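Putative hydroxymethylglutaryl-CoA synthase (Streptococcus mutans, PDB 3SQZ) probably condenses acetyl-CoA with acetoacetyl-CoA to form hydroxymethylglutaryl-CoA, and binds coenzyme A within a thiolase-type fold. Local coordinates at residues Ile336-Tyr341 against Glu348-Thr353; His206-Ala211 against Lys252-Ser257; Ile81-Val86 against Tyr402-Phe407. All coordinates share one frame; numbering follows the deposited sequence.

Contact 1. Residues Ile336-Tyr341 against Glu348-Thr353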
loop_
_atom_site.group_PDB
_atom_site.type_symbol
_atom_site.label_atom_id
_atom_site.label_comp_id
_atom_site.label_asym_id
_atom_site.label_seq_id
_atom_site.Cartn_x
_atom_site.Cartn_y
_atom_site.Cartn_z
ATOM N N ILE A 336 -14.773 -7.032 -8.251
ATOM C CA ILE A 336 -13.375 -6.729 -8.494
ATOM C C ILE A 336 -12.551 -7.896 -7.983
ATOM O O ILE A 336 -12.805 -8.410 -6.891
ATOM C CB ILE A 336 -12.955 -5.441 -7.749
ATOM C CG1 ILE A 336 -13.785 -4.260 -8.258
ATOM C CG2 ILE A 336 -11.463 -5.162 -7.926
ATOM C CD1 ILE A 336 -13.561 -2.982 -7.495
ATOM N N ALA A 337 -11.587 -8.336 -8.787
ATOM C CA ALA A 337 -10.632 -9.353 -8.358
ATOM C C ALA A 337 -9.320 -8.671 -8.031
ATOM O O ALA A 337 -8.896 -7.752 -8.741
ATOM C CB ALA A 337 -10.431 -10.389 -9.446
ATOM N N LEU A 338 -8.680 -9.128 -6.961
ATOM C CA LEU A 338 -7.437 -8.540 -6.488
ATOM C C LEU A 338 -6.355 -9.614 -6.354
ATOM O O LEU A 338 -6.598 -10.694 -5.794
ATOM C CB LEU A 338 -7.655 -7.839 -5.144
ATOM C CG LEU A 338 -8.649 -6.670 -5.170
ATOM C CD1 LEU A 338 -10.048 -7.112 -4.751
ATOM C CD2 LEU A 338 -8.159 -5.537 -4.292
ATOM N N PHE A 339 -5.166 -9.305 -6.873
ATOM C CA PHE A 339 -4.006 -10.184 -6.796
ATOM C C PHE A 339 -2.946 -9.563 -5.919
ATOM O O PHE A 339 -2.325 -8.558 -6.290
ATOM C CB PHE A 339 -3.371 -10.438 -8.162
ATOM C CG PHE A 339 -2.006 -11.096 -8.065
ATOM C CD1 PHE A 339 -1.888 -12.414 -7.633
ATOM C CD2 PHE A 339 -0.847 -10.404 -8.381
ATOM C CE1 PHE A 339 -0.647 -13.032 -7.534
ATOM C CE2 PHE A 339 0.392 -11.025 -8.280
ATOM C CZ PHE A 339 0.494 -12.337 -7.859
ATOM N N SER A 340 -2.745 -10.159 -4.755
ATOM C CA SER A 340 -1.734 -9.705 -3.819
ATOM C C SER A 340 -0.489 -10.566 -3.937
ATOM O O SER A 340 -0.583 -11.777 -4.106
ATOM C CB SER A 340 -2.297 -9.774 -2.397
ATOM O OG SER A 340 -1.361 -9.330 -1.428
ATOM N N TYR A 341 0.670 -9.922 -3.880
ATOM C CA TYR A 341 1.951 -10.610 -3.881
ATOM C C TYR A 341 2.841 -10.032 -2.800
ATOM O O TYR A 341 2.794 -8.835 -2.499
ATOM C CB TYR A 341 2.653 -10.456 -5.238
ATOM C CG TYR A 341 4.005 -11.162 -5.367
ATOM C CD1 TYR A 341 4.077 -12.519 -5.663
ATOM C CD2 TYR A 341 5.202 -10.469 -5.207
ATOM C CE1 TYR A 341 5.294 -13.165 -5.791
ATOM C CE2 TYR A 341 6.438 -11.109 -5.335
ATOM C CZ TYR A 341 6.475 -12.461 -5.619
ATOM O OH TYR A 341 7.676 -13.129 -5.748
ATOM N N GLU A 348 -1.955 -14.124 -3.020
ATOM C CA GLU A 348 -3.332 -14.451 -2.702
ATOM C C GLU A 348 -4.265 -13.717 -3.637
ATOM O O GLU A 348 -4.036 -12.547 -3.957
ATOM C CB GLU A 348 -3.662 -14.133 -1.234
ATOM C CG GLU A 348 -5.086 -14.489 -0.831
ATOM C CD GLU A 348 -5.329 -14.469 0.674
ATOM O OE1 GLU A 348 -4.374 -14.592 1.477
ATOM O OE2 GLU A 348 -6.506 -14.316 1.057
ATOM N N ILE A 349 -5.303 -14.415 -4.091
ATOM C CA ILE A 349 -6.378 -13.815 -4.859
ATOM C C ILE A 349 -7.630 -13.761 -4.002
ATOM O O ILE A 349 -7.984 -14.741 -3.337
ATOM C CB ILE A 349 -6.634 -14.599 -6.138
ATOM C CG1 ILE A 349 -5.375 -14.513 -6.993
ATOM C CG2 ILE A 349 -7.880 -14.068 -6.866
ATOM C CD1 ILE A 349 -5.398 -15.368 -8.195
ATOM N N PHE A 350 -8.281 -12.605 -4.004
ATOM C CA PHE A 350 -9.525 -12.416 -3.290
ATOM C C PHE A 350 -10.375 -11.435 -4.078
ATOM O O PHE A 350 -9.903 -10.829 -5.044
ATOM C CB PHE A 350 -9.292 -11.954 -1.843
ATOM C CG PHE A 350 -8.615 -10.615 -1.717
ATOM C CD1 PHE A 350 -9.346 -9.474 -1.412
ATOM C CD2 PHE A 350 -7.240 -10.503 -1.855
ATOM C CE1 PHE A 350 -8.714 -8.248 -1.270
ATOM C CE2 PHE A 350 -6.608 -9.277 -1.721
ATOM C CZ PHE A 350 -7.346 -8.150 -1.424
ATOM N N THR A 351 -11.635 -11.293 -3.688
ATOM C CA THR A 351 -12.580 -10.514 -4.474
ATOM C C THR A 351 -13.499 -9.705 -3.588
ATOM O O THR A 351 -13.634 -9.964 -2.387
ATOM C CB THR A 351 -13.467 -11.405 -5.348
ATOM O OG1 THR A 351 -14.329 -12.174 -4.501
ATOM C CG2 THR A 351 -12.637 -12.328 -6.229
ATOM N N GLY A 352 -14.172 -8.742 -4.203
ATOM C CA GLY A 352 -15.159 -7.944 -3.507
ATOM C C GLY A 352 -16.187 -7.388 -4.470
ATOM O O GLY A 352 -15.987 -7.396 -5.688
ATOM N N THR A 353 -17.288 -6.895 -3.918
ATOM C CA THR A 353 -18.371 -6.325 -4.714
ATOM C C THR A 353 -18.621 -4.888 -4.282
ATOM O O THR A 353 -18.715 -4.594 -3.087
ATOM C CB THR A 353 -19.675 -7.134 -4.547
ATOM O OG1 THR A 353 -19.478 -8.444 -5.084
ATOM C CG2 THR A 353 -20.829 -6.469 -5.288
#
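The F350 ring carries the CB of L338 over one face, a CH-pi contact with CB 3.9 Å from the ring centroid, while the CB of S340 comes up at the ring's edge. The phenyl reaches L338 because its CG is tucked between the backbone N and the carbonyl carbon (chi1 63°), which turns the ring toward the partner strand; the two leucine methyls lie on the same side, out over the rim, CD1 near CE1 and CD2 near CZ. On the other side of the sheet, the F339 ring takes I349 at its edge, F339 CD1 to I349 CG1 4.1 Å, and stands edge-to-face with the ring of Y239. These pairs sit on a regular antiparallel hairpin of strands 335-342 and 346-354. L338 N gives F350 O a 2.8 Å bond that runs almost straight along the carbonyl, and F350 N returns one to L338 O at 3.1 Å; the pairs I336-G352 and S340-E348 bond in the same reciprocal way. Outside the pair, S340 OG bonds to T149 and E348 OE1 to Y146. With these main-chain groups bonded, the buried side chains pack largely through carbon, and the strand runs on to Y341, which touches coenzyme A.

Contact 2. Residues His206-Ala211 against Lys252-Ser257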
loop_
_atom_site.group_PDB
_atom_site.type_symbol
_atom_site.label_atom_id
_atom_site.label_comp_id
_atom_site.label_asym_id
_atom_site.label_seq_id
_atom_site.Cartn_x
_atom_site.Cartn_y
_atom_site.Cartn_z
ATOM N N HIS A 206 -15.603 -11.029 -0.047
ATOM C CA HIS A 206 -16.148 -12.378 -0.141
ATOM C C HIS A 206 -15.224 -13.425 0.447
ATOM O O HIS A 206 -14.060 -13.162 0.698
ATOM C CB HIS A 206 -16.509 -12.685 -1.584
ATOM C CG HIS A 206 -17.555 -11.758 -2.119
ATOM N ND1 HIS A 206 -17.322 -10.870 -3.146
ATOM C CD2 HIS A 206 -18.829 -11.545 -1.719
ATOM C CE1 HIS A 206 -18.420 -10.171 -3.378
ATOM N NE2 HIS A 206 -19.349 -10.563 -2.527
ATOM N N ASP A 207 -15.758 -14.620 0.672
ATOM C CA ASP A 207 -15.013 -15.656 1.379
ATOM C C ASP A 207 -14.200 -16.576 0.487
ATOM O O ASP A 207 -13.455 -17.416 0.984
ATOM C CB ASP A 207 -15.947 -16.491 2.247
ATOM C CG ASP A 207 -16.433 -15.735 3.457
ATOM O OD1 ASP A 207 -15.606 -15.056 4.112
ATOM O OD2 ASP A 207 -17.642 -15.809 3.745
ATOM N N GLU A 208 -14.346 -16.428 -0.824
ATOM C CA GLU A 208 -13.605 -17.255 -1.761
ATOM C C GLU A 208 -12.217 -16.661 -1.961
ATOM O O GLU A 208 -12.042 -15.685 -2.693
ATOM C CB GLU A 208 -14.356 -17.350 -3.091
ATOM C CG GLU A 208 -15.690 -18.105 -3.016
ATOM C CD GLU A 208 -16.847 -17.285 -2.460
ATOM O OE1 GLU A 208 -16.741 -16.044 -2.372
ATOM O OE2 GLU A 208 -17.883 -17.896 -2.121
ATOM N N THR A 209 -11.230 -17.241 -1.289
ATOM C CA THR A 209 -9.863 -16.748 -1.344
ATOM C C THR A 209 -8.936 -17.918 -1.623
ATOM O O THR A 209 -9.264 -19.052 -1.297
ATOM C CB THR A 209 -9.448 -16.093 -0.007
ATOM O OG1 THR A 209 -9.516 -17.064 1.044
ATOM C CG2 THR A 209 -10.367 -14.934 0.333
ATOM N N LEU A 210 -7.782 -17.643 -2.215
ATOM C CA LEU A 210 -6.776 -18.671 -2.409
ATOM C C LEU A 210 -5.396 -18.049 -2.316
ATOM O O LEU A 210 -5.096 -17.083 -3.036
ATOM C CB LEU A 210 -6.942 -19.339 -3.772
ATOM C CG LEU A 210 -5.958 -20.484 -4.034
ATOM C CD1 LEU A 210 -6.235 -21.667 -3.113
ATOM C CD2 LEU A 210 -6.020 -20.902 -5.492
ATOM N N ALA A 211 -4.563 -18.604 -1.435
ATOM C CA ALA A 211 -3.188 -18.171 -1.277
ATOM C C ALA A 211 -2.229 -19.272 -1.694
ATOM O O ALA A 211 -2.598 -20.446 -1.762
ATOM C CB ALA A 211 -2.910 -17.763 0.166
ATOM N N LYS A 252 -10.585 -22.726 -10.878
ATOM C CA LYS A 252 -11.033 -24.105 -10.715
ATOM C C LYS A 252 -11.834 -24.305 -9.438
ATOM O O LYS A 252 -12.882 -24.940 -9.452
ATOM C CB LYS A 252 -9.846 -25.070 -10.715
ATOM C CG LYS A 252 -9.083 -25.132 -12.023
ATOM C CD LYS A 252 -7.939 -26.129 -11.931
ATOM C CE LYS A 252 -7.106 -26.138 -13.203
ATOM N NZ LYS A 252 -7.938 -26.438 -14.404
ATOM N N ARG A 253 -11.330 -23.783 -8.327
ATOM C CA ARG A 253 -11.986 -24.004 -7.046
ATOM C C ARG A 253 -13.313 -23.275 -6.941
ATOM O O ARG A 253 -14.239 -23.763 -6.293
ATOM C CB ARG A 253 -11.076 -23.591 -5.894
ATOM C CG ARG A 253 -9.860 -24.469 -5.769
ATOM C CD ARG A 253 -9.134 -24.226 -4.466
ATOM N NE ARG A 253 -7.898 -24.993 -4.422
ATOM C CZ ARG A 253 -7.166 -25.173 -3.331
ATOM N NH1 ARG A 253 -7.555 -24.648 -2.176
ATOM N NH2 ARG A 253 -6.050 -25.879 -3.399
ATOM N N PHE A 254 -13.411 -22.113 -7.580
ATOM C CA PHE A 254 -14.538 -21.219 -7.327
ATOM C C PHE A 254 -15.460 -20.973 -8.512
ATOM O O PHE A 254 -16.424 -20.216 -8.404
ATOM C CB PHE A 254 -14.044 -19.902 -6.731
ATOM C CG PHE A 254 -13.300 -20.084 -5.446
ATOM C CD1 PHE A 254 -13.915 -20.706 -4.372
ATOM C CD2 PHE A 254 -11.988 -19.657 -5.312
ATOM C CE1 PHE A 254 -13.242 -20.891 -3.180
ATOM C CE2 PHE A 254 -11.306 -19.844 -4.119
ATOM C CZ PHE A 254 -11.936 -20.457 -3.050
ATOM N N ASP A 255 -15.169 -21.634 -9.627
ATOM C CA ASP A 255 -16.018 -21.562 -10.816
ATOM C C ASP A 255 -16.256 -20.126 -11.275
ATOM O O ASP A 255 -17.397 -19.688 -11.431
ATOM C CB ASP A 255 -17.351 -22.273 -10.577
ATOM C CG ASP A 255 -18.176 -22.404 -11.842
ATOM O OD1 ASP A 255 -17.580 -22.470 -12.940
ATOM O OD2 ASP A 255 -19.421 -22.444 -11.736
ATOM N N VAL A 256 -15.169 -19.403 -11.504
ATOM C CA VAL A 256 -15.251 -18.056 -12.038
ATOM C C VAL A 256 -14.302 -17.906 -13.209
ATOM O O VAL A 256 -13.433 -18.756 -13.445
ATOM C CB VAL A 256 -14.905 -16.987 -10.982
ATOM C CG1 VAL A 256 -15.905 -17.030 -9.835
ATOM C CG2 VAL A 256 -13.475 -17.171 -10.486
ATOM N N SER A 257 -14.488 -16.816 -13.940
ATOM C CA SER A 257 -13.536 -16.479 -14.977
ATOM C C SER A 257 -13.404 -14.975 -15.065
ATOM O O SER A 257 -14.034 -14.237 -14.304
ATOM C CB SER A 257 -13.955 -17.062 -16.318
ATOM O OG SER A 257 -15.058 -16.346 -16.823
#
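E208 lays its aliphatic stem over the F254 ring where the last turn of helix 232-254 packs against the irregular part of strand 203-213, where the strand is broken, a helix-on-sheet contact at the protein surface. CB stands over the middle of the ring, 3.6 Å from the centroid and only 10° off its normal, and CG follows at 3.4 Å from F254 CD1. With CG anti to the carbonyl carbon (chi1 -67°), it comes over the ring beside CB; the bend at chi2 then carries the carboxylate away from the helix, its plane almost perpendicular to the ring. The opposite face of the phenyl is backed by the CB of R253, its neighbour in the chain, so the ring is held between two aliphatic groups. At the ring's edge lie the carbonyl of T209, with O 3.5 Å from F254 CZ, and the CB of L210 at 4.4 Å from F254 CE2.

Farther along the strand the side chain of L210 crosses that of R253 at about a right angle. The arginine, extended from CG to NE, is steadied by a salt bridge from NE to E249 one turn earlier in the helix. Y250, on the same helix, bonds through OH to the carbonyl of E208 and meets the F254 ring with planes about 60° apart, thereby tying the strand to the helix beside the stack. D255, with positive phi, then ends the helical run. Over one face of the R253 guanidinium, off toward its rim, sits a single methyl, L210 CD1, 3.4 Å from NH1.

Contact 3. Residues Ile81-Val86 against Tyr402-Phe407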
loop_
_atom_site.group_PDB
_atom_site.type_symbol
_atom_site.label_atom_id
_atom_site.label_comp_id
_atom_site.label_asym_id
_atom_site.label_seq_id
_atom_site.Cartn_x
_atom_site.Cartn_y
_atom_site.Cartn_z
ATOM N N ILE A 81 13.248 11.729 7.652
ATOM C CA ILE A 81 13.424 10.855 8.799
ATOM C C ILE A 81 12.284 10.985 9.816
ATOM O O ILE A 81 12.016 10.061 10.579
ATOM C CB ILE A 81 14.797 11.120 9.467
ATOM C CG1 ILE A 81 15.142 10.010 10.458
ATOM C CG2 ILE A 81 14.852 12.508 10.119
ATOM C CD1 ILE A 81 16.604 9.994 10.866
ATOM N N THR A 82 11.598 12.124 9.815
ATOM C CA THR A 82 10.556 12.384 10.800
ATOM C C THR A 82 9.164 11.910 10.357
ATOM O O THR A 82 8.192 12.065 11.095
ATOM C CB THR A 82 10.505 13.871 11.146
ATOM O OG1 THR A 82 10.312 14.599 9.932
ATOM C CG2 THR A 82 11.808 14.325 11.798
ATOM N N ASP A 83 9.070 11.323 9.164
ATOM C CA ASP A 83 7.800 10.789 8.661
ATOM C C ASP A 83 8.054 9.316 8.343
ATOM O O ASP A 83 8.659 8.993 7.319
ATOM C CB ASP A 83 7.380 11.555 7.399
ATOM C CG ASP A 83 5.856 11.689 7.231
ATOM O OD1 ASP A 83 5.072 11.049 7.970
ATOM O OD2 ASP A 83 5.443 12.447 6.325
ATOM N N ASP A 84 7.611 8.427 9.231
ATOM C CA ASP A 84 7.947 7.008 9.139
ATOM C C ASP A 84 6.695 6.147 9.030
ATOM O O ASP A 84 5.596 6.655 8.783
ATOM C CB ASP A 84 8.817 6.578 10.331
ATOM C CG ASP A 84 8.072 6.588 11.648
ATOM O OD1 ASP A 84 6.865 6.899 11.683
ATOM O OD2 ASP A 84 8.722 6.249 12.664
ATOM N N VAL A 85 6.857 4.836 9.208
ATOM C CA VAL A 85 5.724 3.928 9.098
ATOM C C VAL A 85 4.574 4.325 10.029
ATOM O O VAL A 85 3.400 4.247 9.660
ATOM C CB VAL A 85 6.169 2.454 9.372
ATOM C CG1 VAL A 85 6.770 2.285 10.780
ATOM C CG2 VAL A 85 5.012 1.484 9.157
ATOM N N VAL A 86 4.917 4.738 11.241
ATOM C CA VAL A 86 3.921 5.082 12.246
ATOM C C VAL A 86 3.172 6.356 11.896
ATOM O O VAL A 86 1.940 6.407 11.969
ATOM C CB VAL A 86 4.580 5.229 13.634
ATOM C CG1 VAL A 86 3.639 5.881 14.629
ATOM C CG2 VAL A 86 5.040 3.875 14.138
ATOM N N TYR A 402 11.084 18.860 9.340
ATOM C CA TYR A 402 10.786 18.649 7.937
ATOM C C TYR A 402 9.289 18.795 7.747
ATOM O O TYR A 402 8.525 18.826 8.718
ATOM C CB TYR A 402 11.229 17.247 7.510
ATOM C CG TYR A 402 12.728 17.049 7.523
ATOM C CD1 TYR A 402 13.517 17.536 6.486
ATOM C CD2 TYR A 402 13.352 16.366 8.559
ATOM C CE1 TYR A 402 14.885 17.357 6.487
ATOM C CE2 TYR A 402 14.719 16.179 8.567
ATOM C CZ TYR A 402 15.479 16.676 7.529
ATOM O OH TYR A 402 16.841 16.495 7.532
ATOM N N GLN A 403 8.861 18.882 6.496
ATOM C CA GLN A 403 7.441 18.868 6.202
ATOM C C GLN A 403 6.892 17.472 6.419
ATOM O O GLN A 403 7.422 16.496 5.877
ATOM C CB GLN A 403 7.203 19.254 4.757
ATOM C CG GLN A 403 7.668 20.637 4.396
ATOM C CD GLN A 403 7.260 20.984 2.996
ATOM O OE1 GLN A 403 8.095 21.070 2.100
ATOM N NE2 GLN A 403 5.963 21.158 2.786
ATOM N N THR A 404 5.826 17.386 7.208
ATOM C CA THR A 404 5.137 16.127 7.449
ATOM C C THR A 404 3.632 16.339 7.354
ATOM O O THR A 404 3.167 17.459 7.143
ATOM C CB THR A 404 5.467 15.543 8.848
ATOM O OG1 THR A 404 4.933 16.397 9.869
ATOM C CG2 THR A 404 6.968 15.394 9.048
ATOM N N GLY A 405 2.879 15.257 7.515
ATOM C CA GLY A 405 1.447 15.326 7.716
ATOM C C GLY A 405 1.164 15.659 9.171
ATOM O O GLY A 405 2.005 16.254 9.858
ATOM N N PRO A 406 -0.024 15.275 9.659
ATOM C CA PRO A 406 -0.450 15.683 11.003
ATOM C C PRO A 406 0.402 15.132 12.141
ATOM O O PRO A 406 0.407 15.738 13.208
ATOM C CB PRO A 406 -1.891 15.159 11.092
ATOM C CG PRO A 406 -1.995 14.109 10.028
ATOM C CD PRO A 406 -1.106 14.601 8.923
ATOM N N PHE A 407 1.093 14.018 11.924
ATOM C CA PHE A 407 1.921 13.413 12.959
ATOM C C PHE A 407 3.375 13.387 12.526
ATOM O O PHE A 407 3.680 13.283 11.336
ATOM C CB PHE A 407 1.440 11.988 13.260
ATOM C CG PHE A 407 -0.004 11.919 13.661
ATOM C CD1 PHE A 407 -0.395 12.241 14.952
ATOM C CD2 PHE A 407 -0.980 11.562 12.742
ATOM C CE1 PHE A 407 -1.731 12.186 15.320
ATOM C CE2 PHE A 407 -2.316 11.502 13.107
ATOM C CZ PHE A 407 -2.692 11.824 14.394
HETATM O O HOH W 1 9.578 17.046 11.076
HETATM O O HOH W 2 6.861 14.035 4.626
HETATM O O HOH W 3 3.115 12.764 8.711
#
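The turn leading into helix 85-94, with D84 at its N-cap position, lies here against the loop that precedes strand 407-413, and much of the joint between them is made through water. Direct contact begins at I81, whose CG2 approaches Y402 CE2 at 4.0 Å. Next to it, T82 places OG1 between its backbone N and carbonyl carbon (chi1 56°), which sets the hydroxyl at the edge of the Y402 ring, near the ring plane, and 3.5 Å from T404 CG2. The side chains of T82 and T404 cross at about a right angle.

Three waters fill in the polar part. One accepts from Y402 N and is hydrogen-bonded to T82 OG1 at 2.8 Å. A second donates to D83 OD2 at 2.7 Å and to Q403 O, so the aspartate, which only packs against T404 and G405, is bonded to the loop backbone through water. The third accepts from G405 N at 2.8 Å and lies 2.7 Å from D83 OD1, with F407 O also close by. Within the loop, T404 OG1 donates to G405 O, a 2.9 Å bond tilted out of the carbonyl plane.

The strongest partner of D83 is T87 on the helix: its OG1 bonds to D83 OD1 and also to D84 N. D84 in turn reaches R417 and Y419 through OD2. A backbone bond between T82 and L409 ties the same turn to strand 407-413. Each oxygen of the D83 carboxylate thus has a water beside it, and such donors would help to stabilise the group as an anion while the loop backbone is bound through solvent.

Along the chain contact 2 closes before contact 1 opens, and both fall within the long span that separates 81-86 from 402-407. Contacts 1 and 2 have centres about 9 Å apart and share the mixed sheet: strands 346-354 and 203-213 are neighbours in it, joined by probable backbone bonds such as I349 N to L210 O at 2.9 Å. Contact 3 lies on the opposite side of the chain's centre from the other two, its centre about 30 Å from that of contact 1 and about 39 Å from that of contact 2. The first two build one region of sheet and flanking helix, whereas contact 3 ties an early segment to a late one, drawing the N- and C-terminal family regions together.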